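Local coordinates for protein rubber oxygenase (Streptomyces sp., PDB 5O1L) that cleaves the carbon-carbon backbone of rubber, poly(cis-1,4-isoprene), by adding oxygen across its double bonds with a b-type heme, leaving keto and aldehyde ends, at residues 62-66 with 95-99; 100-105 with 192-196; 58-63 with 195-200. One frame throughout, in Å; residues are numbered along the deposited sequence. Where two conformers were deposited one is given.

Interaction 1: residues 62-66 with 95-99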
loop_
_atom_site.group_PDB
_atom_site.type_symbol
_atom_site.label_atom_id
_atom_site.label_comp_id
_atom_site.label_asym_id
_atom_site.label_seq_id
_atom_site.Cartn_x
_atom_site.Cartn_y
_atom_site.Cartn_z
ATOM N N VAL A 62 -5.427 -9.611 21.475
ATOM C CA VAL A 62 -4.721 -10.867 21.248
ATOM C C VAL A 62 -3.238 -10.641 21.132
ATOM O O VAL A 62 -2.395 -11.339 21.782
ATOM C CB VAL A 62 -5.300 -11.659 20.075
ATOM C CG1 VAL A 62 -4.427 -12.888 19.809
ATOM C CG2 VAL A 62 -6.773 -12.040 20.387
ATOM N N LEU A 63 -2.821 -9.709 20.288
ATOM C CA LEU A 63 -1.423 -9.435 20.118
ATOM C C LEU A 63 -0.750 -8.860 21.342
ATOM O O LEU A 63 0.406 -9.179 21.616
ATOM C CB LEU A 63 -1.151 -8.598 18.856
ATOM C CG LEU A 63 -0.907 -9.432 17.599
ATOM C CD1 LEU A 63 0.345 -10.304 17.653
ATOM C CD2 LEU A 63 -2.114 -10.253 17.256
ATOM N N ALA A 64 -1.494 -8.061 22.115
ATOM C CA ALA A 64 -0.968 -7.502 23.335
ATOM C C ALA A 64 -0.662 -8.684 24.276
ATOM O O ALA A 64 0.418 -8.679 24.875
ATOM C CB ALA A 64 -1.986 -6.566 23.963
ATOM N N ALA A 65 -1.545 -9.661 24.351
ATOM C CA ALA A 65 -1.368 -10.840 25.248
ATOM C C ALA A 65 -0.216 -11.701 24.786
ATOM O O ALA A 65 0.660 -12.075 25.603
ATOM C CB ALA A 65 -2.618 -11.645 25.345
ATOM N N VAL A 66 -0.118 -11.953 23.480
ATOM C CA VAL A 66 0.991 -12.702 22.918
ATOM C C VAL A 66 2.339 -12.048 23.234
ATOM O O VAL A 66 3.279 -12.722 23.711
ATOM C CB VAL A 66 0.778 -12.942 21.405
ATOM C CG1 VAL A 66 2.028 -13.513 20.747
ATOM C CG2 VAL A 66 -0.455 -13.842 21.215
ATOM N N GLY A 95 -3.749 -20.608 22.031
ATOM C CA GLY A 95 -5.155 -20.778 21.654
ATOM C C GLY A 95 -5.877 -19.527 21.225
ATOM O O GLY A 95 -6.667 -19.603 20.303
ATOM N N ASP A 96 -5.646 -18.429 21.922
ATOM C CA ASP A 96 -6.303 -17.157 21.587
ATOM C C ASP A 96 -5.854 -16.676 20.206
ATOM O O ASP A 96 -6.696 -16.216 19.413
ATOM C CB ASP A 96 -6.109 -16.057 22.651
ATOM C CG ASP A 96 -4.632 -15.827 23.108
ATOM O OD1 ASP A 96 -3.611 -16.478 22.644
ATOM O OD2 ASP A 96 -4.483 -14.903 23.983
ATOM N N LEU A 97 -4.575 -16.827 19.901
ATOM C CA LEU A 97 -4.085 -16.445 18.579
ATOM C C LEU A 97 -4.598 -17.398 17.542
ATOM O O LEU A 97 -5.006 -16.996 16.422
ATOM C CB LEU A 97 -2.564 -16.405 18.606
ATOM C CG LEU A 97 -1.920 -15.966 17.295
ATOM C CD1 LEU A 97 -2.299 -14.533 16.975
ATOM C CD2 LEU A 97 -0.416 -16.076 17.355
ATOM N N ARG A 98 -4.612 -18.694 17.781
ATOM C CA ARG A 98 -5.175 -19.629 16.822
ATOM C C ARG A 98 -6.630 -19.265 16.459
ATOM O O ARG A 98 -6.974 -19.187 15.261
ATOM C CB ARG A 98 -5.137 -21.071 17.325
ATOM C CG ARG A 98 -5.702 -22.038 16.285
ATOM C CD ARG A 98 -5.659 -23.521 16.645
ATOM N NE ARG A 98 -5.966 -23.800 18.032
ATOM C CZ ARG A 98 -7.146 -23.756 18.659
ATOM N NH1 ARG A 98 -8.278 -23.378 18.055
ATOM N NH2 ARG A 98 -7.176 -24.101 19.947
ATOM N N GLU A 99 -7.422 -18.984 17.463
ATOM C CA GLU A 99 -8.820 -18.646 17.238
ATOM C C GLU A 99 -8.923 -17.356 16.404
ATOM O O GLU A 99 -9.709 -17.318 15.456
ATOM C CB GLU A 99 -9.534 -18.469 18.581
ATOM C CG GLU A 99 -10.964 -18.020 18.587
ATOM C CD GLU A 99 -11.535 -18.098 20.001
ATOM O OE1 GLU A 99 -11.341 -17.152 20.802
ATOM O OE2 GLU A 99 -12.107 -19.158 20.322
#

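Interaction 2: residues 100-105 with 192-196. With HEM (protoporphyrin IX containing Fe), chain C.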
loop_
_atom_site.group_PDB
_atom_site.type_symbol
_atom_site.label_atom_id
_atom_site.label_comp_id
_atom_site.label_asym_id
_atom_site.label_seq_id
_atom_site.Cartn_x
_atom_site.Cartn_y
_atom_site.Cartn_z
ATOM N N PHE A 100 -8.116 -16.363 16.762
ATOM C CA PHE A 100 -8.075 -15.101 15.980
ATOM C C PHE A 100 -7.749 -15.413 14.551
ATOM O O PHE A 100 -8.424 -14.878 13.618
ATOM C CB PHE A 100 -7.109 -14.091 16.569
ATOM C CG PHE A 100 -6.825 -12.946 15.634
ATOM C CD1 PHE A 100 -7.800 -11.957 15.498
ATOM C CD2 PHE A 100 -5.690 -12.936 14.799
ATOM C CE1 PHE A 100 -7.601 -10.963 14.583
ATOM C CE2 PHE A 100 -5.557 -11.927 13.850
ATOM C CZ PHE A 100 -6.508 -10.949 13.791
ATOM N N MET A 101 -6.726 -16.192 14.283
ATOM C CA MET A 101 -6.249 -16.414 12.913
ATOM C C MET A 101 -7.241 -17.191 12.089
ATOM O O MET A 101 -7.416 -16.923 10.885
ATOM C CB MET A 101 -4.864 -17.126 12.894
ATOM C CG MET A 101 -3.811 -16.218 13.418
ATOM S SD MET A 101 -2.163 -16.979 13.443
ATOM C CE MET A 101 -1.857 -16.854 11.678
ATOM N N GLU A 102 -7.922 -18.137 12.722
ATOM C CA GLU A 102 -8.913 -18.944 12.006
ATOM C C GLU A 102 -10.077 -18.043 11.528
ATOM O O GLU A 102 -10.619 -18.269 10.458
ATOM C CB GLU A 102 -9.395 -20.133 12.890
ATOM C CG GLU A 102 -8.573 -21.411 12.613
ATOM C CD GLU A 102 -8.649 -21.847 11.101
ATOM O OE1 GLU A 102 -9.810 -21.990 10.615
ATOM O OE2 GLU A 102 -7.603 -22.012 10.323
ATOM N N HIS A 103 -10.439 -17.062 12.343
ATOM C CA HIS A 103 -11.460 -16.107 11.967
ATOM C C HIS A 103 -10.950 -15.099 10.929
ATOM O O HIS A 103 -11.632 -14.825 9.922
ATOM C CB HIS A 103 -11.902 -15.391 13.243
ATOM C CG HIS A 103 -13.053 -14.459 13.043
ATOM N ND1 HIS A 103 -14.284 -14.900 12.602
ATOM C CD2 HIS A 103 -13.172 -13.122 13.237
ATOM C CE1 HIS A 103 -15.118 -13.880 12.530
ATOM N NE2 HIS A 103 -14.468 -12.789 12.910
ATOM N N ALA A 104 -9.724 -14.609 11.154
ATOM C CA ALA A 104 -9.171 -13.580 10.285
ATOM C C ALA A 104 -8.871 -14.059 8.894
ATOM O O ALA A 104 -8.857 -13.224 7.948
ATOM C CB ALA A 104 -7.934 -13.023 10.923
ATOM N N ARG A 105 -8.681 -15.354 8.677
ATOM C CA ARG A 105 -8.370 -15.843 7.373
ATOM C C ARG A 105 -9.602 -16.032 6.452
ATOM O O ARG A 105 -9.463 -16.328 5.294
ATOM C CB ARG A 105 -7.518 -17.117 7.487
ATOM C CG ARG A 105 -8.416 -18.285 7.884
ATOM C CD ARG A 105 -7.678 -19.607 8.063
ATOM N NE ARG A 105 -6.980 -19.970 6.842
ATOM C CZ ARG A 105 -6.071 -20.907 6.684
ATOM N NH1 ARG A 105 -5.677 -21.645 7.720
ATOM N NH2 ARG A 105 -5.523 -21.039 5.510
ATOM N N VAL A 192 -3.366 -11.514 6.917
ATOM C CA VAL A 192 -3.545 -11.898 8.286
ATOM C C VAL A 192 -2.243 -11.572 9.106
ATOM O O VAL A 192 -2.325 -10.991 10.189
ATOM C CB VAL A 192 -3.932 -13.352 8.438
ATOM C CG1 VAL A 192 -3.853 -13.782 9.896
ATOM C CG2 VAL A 192 -5.293 -13.623 7.868
ATOM N N LYS A 193 -1.091 -11.894 8.536
ATOM C CA LYS A 193 0.145 -11.540 9.222
ATOM C C LYS A 193 0.285 -10.041 9.370
ATOM O O LYS A 193 0.748 -9.580 10.407
ATOM C CB LYS A 193 1.321 -12.139 8.450
ATOM C CG LYS A 193 1.405 -13.678 8.574
ATOM C CD LYS A 193 2.636 -14.231 7.898
ATOM C CE LYS A 193 2.673 -15.735 8.027
ATOM N NZ LYS A 193 3.891 -16.303 7.412
ATOM N N THR A 194 -0.085 -9.240 8.337
ATOM C CA THR A 194 -0.031 -7.795 8.433
ATOM C C THR A 194 -0.930 -7.282 9.506
ATOM O O THR A 194 -0.573 -6.376 10.268
ATOM C CB THR A 194 -0.334 -7.167 7.060
ATOM O OG1 THR A 194 0.602 -7.642 6.060
ATOM C CG2 THR A 194 -0.370 -5.621 7.178
ATOM N N ARG A 195 -2.167 -7.811 9.552
ATOM C CA ARG A 195 -3.085 -7.418 10.604
ATOM C C ARG A 195 -2.484 -7.629 11.990
ATOM O O ARG A 195 -2.611 -6.802 12.899
ATOM C CB ARG A 195 -4.377 -8.172 10.384
ATOM C CG ARG A 195 -5.507 -7.831 11.236
ATOM C CD ARG A 195 -6.775 -8.416 10.713
ATOM N NE ARG A 195 -7.728 -8.091 11.686
ATOM C CZ ARG A 195 -8.909 -8.631 11.832
ATOM N NH1 ARG A 195 -9.264 -9.588 11.051
ATOM N NH2 ARG A 195 -9.696 -8.240 12.823
ATOM N N MET A 196 -1.773 -8.737 12.146
ATOM C CA MET A 196 -1.125 -9.057 13.420
ATOM C C MET A 196 0.083 -8.122 13.686
ATOM O O MET A 196 0.228 -7.632 14.834
ATOM C CB MET A 196 -0.639 -10.511 13.445
ATOM C CG MET A 196 -1.728 -11.550 13.376
ATOM S SD MET A 196 -1.090 -13.239 13.055
ATOM C CE MET A 196 0.149 -13.339 14.309
HETATM C CHA HEM C . 3.914 -3.270 8.785
HETATM C CHB HEM C . 1.085 -3.185 4.972
HETATM C CHC HEM C . -1.084 0.731 6.670
HETATM C CHD HEM C . 2.417 1.166 9.886
HETATM C C1A HEM C . 3.260 -3.566 7.642
HETATM C C2A HEM C . 3.575 -4.749 6.875
HETATM C C3A HEM C . 2.807 -4.701 5.779
HETATM C C4A HEM C . 1.993 -3.576 5.858
HETATM C CMA HEM C . 2.845 -5.731 4.676
HETATM C CAA HEM C . 4.608 -5.855 7.202
HETATM C CBA HEM C . 6.009 -5.413 6.737
HETATM C CGA HEM C . 6.895 -6.601 6.638
HETATM O O1A HEM C . 7.332 -6.975 7.733
HETATM O O2A HEM C . 7.114 -7.149 5.489
HETATM C C1B HEM C . 0.209 -2.116 5.124
HETATM C C2B HEM C . -0.811 -1.825 4.176
HETATM C C3B HEM C . -1.461 -0.758 4.614
HETATM C C4B HEM C . -0.819 -0.336 5.850
HETATM C CMB HEM C . -1.132 -2.591 2.910
HETATM C CAB HEM C . -2.622 -0.019 4.187
HETATM C CBB HEM C . -3.438 -0.285 3.043
HETATM C C1C HEM C . -0.317 1.211 7.720
HETATM C C2C HEM C . -0.534 2.523 8.304
HETATM C C3C HEM C . 0.459 2.601 9.225
HETATM C C4C HEM C . 1.267 1.400 9.101
HETATM C CMC HEM C . -1.673 3.459 8.022
HETATM C CAC HEM C . 0.749 3.726 10.128
HETATM C CBC HEM C . 0.007 4.869 10.409
HETATM C C1D HEM C . 3.129 -0.005 9.849
HETATM C C2D HEM C . 4.237 -0.321 10.771
HETATM C C3D HEM C . 4.666 -1.544 10.482
HETATM C C4D HEM C . 3.803 -2.026 9.401
HETATM C CMD HEM C . 4.762 0.663 11.749
HETATM C CAD HEM C . 5.839 -2.307 11.144
HETATM C CBD HEM C . 7.113 -1.892 10.419
HETATM C CGD HEM C . 8.305 -2.571 11.103
HETATM O O1D HEM C . 8.976 -3.367 10.408
HETATM O O2D HEM C . 8.628 -2.370 12.305
HETATM N NA HEM C . 2.267 -2.873 7.026
HETATM N NB HEM C . 0.162 -1.174 6.076
HETATM N NC HEM C . 0.786 0.542 8.173
HETATM N ND HEM C . 2.852 -1.098 9.094
HETATM FE FE HEM C . 1.505 -1.156 7.624
HETATM O O HOH W 1 -8.515 -10.511 8.435
#

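Interaction 3: residues 58-63 with 195-200. With HEM (protoporphyrin IX containing Fe), chain C.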
loop_
_atom_site.group_PDB
_atom_site.type_symbol
_atom_site.label_atom_id
_atom_site.label_comp_id
_atom_site.label_asym_id
_atom_site.label_seq_id
_atom_site.Cartn_x
_atom_site.Cartn_y
_atom_site.Cartn_z
ATOM N N GLU A 58 -10.611 -6.986 17.426
ATOM C CA GLU A 58 -10.345 -8.408 17.502
ATOM C C GLU A 58 -8.856 -8.688 17.676
ATOM O O GLU A 58 -8.471 -9.541 18.478
ATOM C CB GLU A 58 -10.831 -9.175 16.268
ATOM C CG GLU A 58 -12.351 -9.121 16.098
ATOM C CD GLU A 58 -12.845 -9.579 14.729
ATOM O OE1 GLU A 58 -12.090 -9.629 13.743
ATOM O OE2 GLU A 58 -14.040 -9.864 14.585
ATOM N N ALA A 59 -8.003 -8.040 16.914
ATOM C CA ALA A 59 -6.577 -8.353 16.926
ATOM C C ALA A 59 -5.816 -7.707 18.088
ATOM O O ALA A 59 -4.868 -8.264 18.617
ATOM C CB ALA A 59 -5.892 -7.946 15.628
ATOM N N ASP A 60 -6.183 -6.515 18.486
ATOM C CA ASP A 60 -5.368 -5.743 19.392
ATOM C C ASP A 60 -5.135 -6.459 20.752
ATOM O O ASP A 60 -3.983 -6.566 21.162
ATOM C CB ASP A 60 -5.900 -4.313 19.541
ATOM C CG ASP A 60 -5.699 -3.448 18.274
ATOM O OD1 ASP A 60 -4.862 -3.787 17.435
ATOM O OD2 ASP A 60 -6.395 -2.405 18.188
ATOM N N PRO A 61 -6.202 -6.920 21.386
ATOM C CA PRO A 61 -5.983 -7.584 22.699
ATOM C C PRO A 61 -5.234 -8.902 22.574
ATOM O O PRO A 61 -4.475 -9.253 23.497
ATOM C CB PRO A 61 -7.397 -7.805 23.222
ATOM C CG PRO A 61 -8.331 -7.559 22.076
ATOM C CD PRO A 61 -7.643 -6.707 21.084
ATOM N N VAL A 62 -5.427 -9.611 21.475
ATOM C CA VAL A 62 -4.721 -10.867 21.248
ATOM C C VAL A 62 -3.238 -10.641 21.132
ATOM O O VAL A 62 -2.395 -11.339 21.782
ATOM C CB VAL A 62 -5.300 -11.659 20.075
ATOM C CG1 VAL A 62 -4.427 -12.888 19.809
ATOM C CG2 VAL A 62 -6.773 -12.040 20.387
ATOM N N LEU A 63 -2.821 -9.709 20.288
ATOM C CA LEU A 63 -1.423 -9.435 20.118
ATOM C C LEU A 63 -0.750 -8.860 21.342
ATOM O O LEU A 63 0.406 -9.179 21.616
ATOM C CB LEU A 63 -1.151 -8.598 18.856
ATOM C CG LEU A 63 -0.907 -9.432 17.599
ATOM C CD1 LEU A 63 0.345 -10.304 17.653
ATOM C CD2 LEU A 63 -2.114 -10.253 17.256
ATOM N N ARG A 195 -2.167 -7.811 9.552
ATOM C CA ARG A 195 -3.085 -7.418 10.604
ATOM C C ARG A 195 -2.484 -7.629 11.990
ATOM O O ARG A 195 -2.611 -6.802 12.899
ATOM C CB ARG A 195 -4.377 -8.172 10.384
ATOM C CG ARG A 195 -5.507 -7.831 11.236
ATOM C CD ARG A 195 -6.775 -8.416 10.713
ATOM N NE ARG A 195 -7.728 -8.091 11.686
ATOM C CZ ARG A 195 -8.909 -8.631 11.832
ATOM N NH1 ARG A 195 -9.264 -9.588 11.051
ATOM N NH2 ARG A 195 -9.696 -8.240 12.823
ATOM N N MET A 196 -1.773 -8.737 12.146
ATOM C CA MET A 196 -1.125 -9.057 13.420
ATOM C C MET A 196 0.083 -8.122 13.686
ATOM O O MET A 196 0.228 -7.632 14.834
ATOM C CB MET A 196 -0.639 -10.511 13.445
ATOM C CG MET A 196 -1.728 -11.550 13.376
ATOM S SD MET A 196 -1.090 -13.239 13.055
ATOM C CE MET A 196 0.149 -13.339 14.309
ATOM N N VAL A 197 0.890 -7.834 12.669
ATOM C CA VAL A 197 1.978 -6.866 12.792
ATOM C C VAL A 197 1.406 -5.524 13.255
ATOM O O VAL A 197 1.890 -4.890 14.207
ATOM C CB VAL A 197 2.814 -6.694 11.533
ATOM C CG1 VAL A 197 3.783 -5.536 11.685
ATOM C CG2 VAL A 197 3.527 -7.976 11.232
ATOM N N HIS A 198 0.360 -5.006 12.564
ATOM C CA HIS A 198 -0.171 -3.735 12.932
ATOM C C HIS A 198 -0.665 -3.777 14.392
ATOM O O HIS A 198 -0.483 -2.790 15.083
ATOM C CB HIS A 198 -1.308 -3.362 11.951
ATOM C CG HIS A 198 -0.844 -2.918 10.598
ATOM N ND1 HIS A 198 -1.715 -2.881 9.528
ATOM C CD2 HIS A 198 0.348 -2.417 10.159
ATOM C CE1 HIS A 198 -1.039 -2.397 8.490
ATOM N NE2 HIS A 198 0.208 -2.123 8.814
ATOM N N ALA A 199 -1.331 -4.836 14.802
ATOM C CA ALA A 199 -1.813 -4.955 16.150
ATOM C C ALA A 199 -0.651 -4.931 17.173
ATOM O O ALA A 199 -0.758 -4.286 18.231
ATOM C CB ALA A 199 -2.665 -6.190 16.263
ATOM N N ALA A 200 0.435 -5.577 16.846
ATOM C CA ALA A 200 1.629 -5.522 17.683
ATOM C C ALA A 200 2.148 -4.109 17.791
ATOM O O ALA A 200 2.466 -3.667 18.897
ATOM C CB ALA A 200 2.707 -6.406 17.110
HETATM C CHA HEM C . 3.914 -3.270 8.785
HETATM C CHB HEM C . 1.085 -3.185 4.972
HETATM C CHC HEM C . -1.084 0.731 6.670
HETATM C CHD HEM C . 2.417 1.166 9.886
HETATM C C1A HEM C . 3.260 -3.566 7.642
HETATM C C2A HEM C . 3.575 -4.749 6.875
HETATM C C3A HEM C . 2.807 -4.701 5.779
HETATM C C4A HEM C . 1.993 -3.576 5.858
HETATM C CMA HEM C . 2.845 -5.731 4.676
HETATM C CAA HEM C . 4.608 -5.855 7.202
HETATM C CBA HEM C . 6.009 -5.413 6.737
HETATM C CGA HEM C . 6.895 -6.601 6.638
HETATM O O1A HEM C . 7.332 -6.975 7.733
HETATM O O2A HEM C . 7.114 -7.149 5.489
HETATM C C1B HEM C . 0.209 -2.116 5.124
HETATM C C2B HEM C . -0.811 -1.825 4.176
HETATM C C3B HEM C . -1.461 -0.758 4.614
HETATM C C4B HEM C . -0.819 -0.336 5.850
HETATM C CMB HEM C . -1.132 -2.591 2.910
HETATM C CAB HEM C . -2.622 -0.019 4.187
HETATM C CBB HEM C . -3.438 -0.285 3.043
HETATM C C1C HEM C . -0.317 1.211 7.720
HETATM C C2C HEM C . -0.534 2.523 8.304
HETATM C C3C HEM C . 0.459 2.601 9.225
HETATM C C4C HEM C . 1.267 1.400 9.101
HETATM C CMC HEM C . -1.673 3.459 8.022
HETATM C CAC HEM C . 0.749 3.726 10.128
HETATM C CBC HEM C . 0.007 4.869 10.409
HETATM C C1D HEM C . 3.129 -0.005 9.849
HETATM C C2D HEM C . 4.237 -0.321 10.771
HETATM C C3D HEM C . 4.666 -1.544 10.482
HETATM C C4D HEM C . 3.803 -2.026 9.401
HETATM C CMD HEM C . 4.762 0.663 11.749
HETATM C CAD HEM C . 5.839 -2.307 11.144
HETATM C CBD HEM C . 7.113 -1.892 10.419
HETATM C CGD HEM C . 8.305 -2.571 11.103
HETATM O O1D HEM C . 8.976 -3.367 10.408
HETATM O O2D HEM C . 8.628 -2.370 12.305
HETATM N NA HEM C . 2.267 -2.873 7.026
HETATM N NB HEM C . 0.162 -1.174 6.076
HETATM N NC HEM C . 0.786 0.542 8.173
HETATM N ND HEM C . 2.852 -1.098 9.094
HETATM FE FE HEM C . 1.505 -1.156 7.624
HETATM O O HOH W 2 -11.773 -11.043 11.575
HETATM O O HOH W 3 -2.180 -4.433 20.553
#

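Interaction 1: residues 62-66 with 95-99
Val62 and Leu97 meet where two helices, 59-68 and 95-104, pack roughly antiparallel, their short segments running at 149° with axes 9.7 Å apart. Val62 reaches over with one branch: CG1 lies 3.8 Å from Leu97 CA and 3.9 Å from Leu97 CD1, touching the neighbouring helix at its backbone and its side chain together. This methyl stands anti to the Val62 backbone N (chi1 174°), and the two side chains cross at about a right angle. A short valine suits the place, where Val62 CA is 6.2 Å from Leu97 CA, since CG1 already reaches the opposite backbone. Next to it, one turn further along, Val66 CG2 rests 4.2 Å from Leu97 CB, while Leu63 touches the tip of Leu97 more loosely through CD2. At the more open margin the methyl Ala65 CB sits 4.0 Å from Asp96 OD2, and no hydrogen bond crosses the contact. Further out, Leu97 also packs on Val75 of helix 72-79 and on Met196 of helix 187-204, which suits a long branched leucine. The Asp96 carboxylate finds its charge partner in Arg69, through OD2; its OD1 takes a weak, bent bond from Leu97 N at 2.9 Å.

Interaction 2: residues 100-105 with 192-196
Water 1 is held by two groups: it donates to Ala104 O at 2.8 Å and accepts from Arg195 NH1 at 2.9 Å, in the plane of the guanidinium. It thus joins the carbonyl at the C-terminal end of helix 95-104 to the arginine of helix 187-204. Arg195, with CG anti to the backbone N (chi1 -173°), extends to NE and carries its guanidinium past Phe100. There Phe100 CE1 sits over the centre of one guanidinium face, 3.8 Å from Arg195 CZ. The planes are 76° apart, so the ring presents its edge to that face. In this all-helical heme oxygenase the short helix segments run at 128°, the second bearing Thr194, whose CG2 lies 3.4 Å from HEM C4A. Arg195 NE has a salt bridge to Asp56; a leucine in place of the arginine would probably leave the carboxylates of Asp56 and Glu58 without their positive partner and water 1 without its N-H donor. Beside this pair, in one of two Met196 conformers, the flexible thioethers meet, Met101 SD 3.9 Å from Met196 SD, and Met196 CG touches Phe100 CE2. Val192 CG2 lies 3.6 Å from Ala104 O, close beside the small alanine.

Interaction 3: residues 58-63 with 195-200
The helix that carries the axial heme ligand, 187-204, is backed here by the beginning of helix 59-68, the short segments crossing at 71° with axes 8.4 Å apart. Small residues make this closeness possible. Ala59 CB meets Ala199 CB at 3.7 Å, and Leu63 CB lies against the same methyl, so that an alanine suits a place touched by both. Leu63 spreads its branches over the preceding turn, with CG 3.5 Å from Met196 O, a carbonyl already bonded within its helix by Ala200 N, and CD2 against Met196 CB and CG. A chi1 of -90°, off the staggered value, goes with Leu63 CG lying against that carbonyl. At the end of the contact Glu58 and Arg195 form a salt bridge, Arg195 NH2 donating to Glu58 OE1 at 2.9 Å. The bond is fairly straight, close to the guanidinium plane, and uses the anti side of the carboxylate, 21° out of its plane. Water 2 closes a second path between Glu58 OE1 and Arg195 NH1, which should steady the pair at the exposed margin. Water 3 bridges Asp60 O and Ala199 O, donating to both, while the Asp60 carboxylate has its salt bridge with Arg202. On the heme side of the same helix, the imidazole reaches the iron, His198 NE2 binding HEM FE at 2.0 Å, with Val197 CG1 3.7 Å from HEM CHA. A histidine ligand on a helix packed between the porphyrin and further helices is the proximal architecture familiar from globins, the clan to which this catalytic domain belongs.

How the interactions relate
Three helices meet pairwise: 59-68 with 95-104 in interaction 1, 95-104 with 187-204 in interaction 2, and 59-68 with 187-204 in interaction 3; the centres of the three contacts lie 8 to 10 Å apart. Met196 lies at the junction, its CE, in one of two conformers, 3.8 Å from Leu97 CD1, while Leu63 serves both interactions 1 and 3. Phe100 CZ, 3.6 Å from Ala59 CB, ties interaction 2 to interaction 3, and Arg195 belongs to both. The heme lies beyond helix 187-204: residues of interactions 2 and 3 touch it, and in interaction 1 the Leu63 side chain remains about 12 Å away. The cluster therefore backs the helix bearing His198 from the side away from the heme.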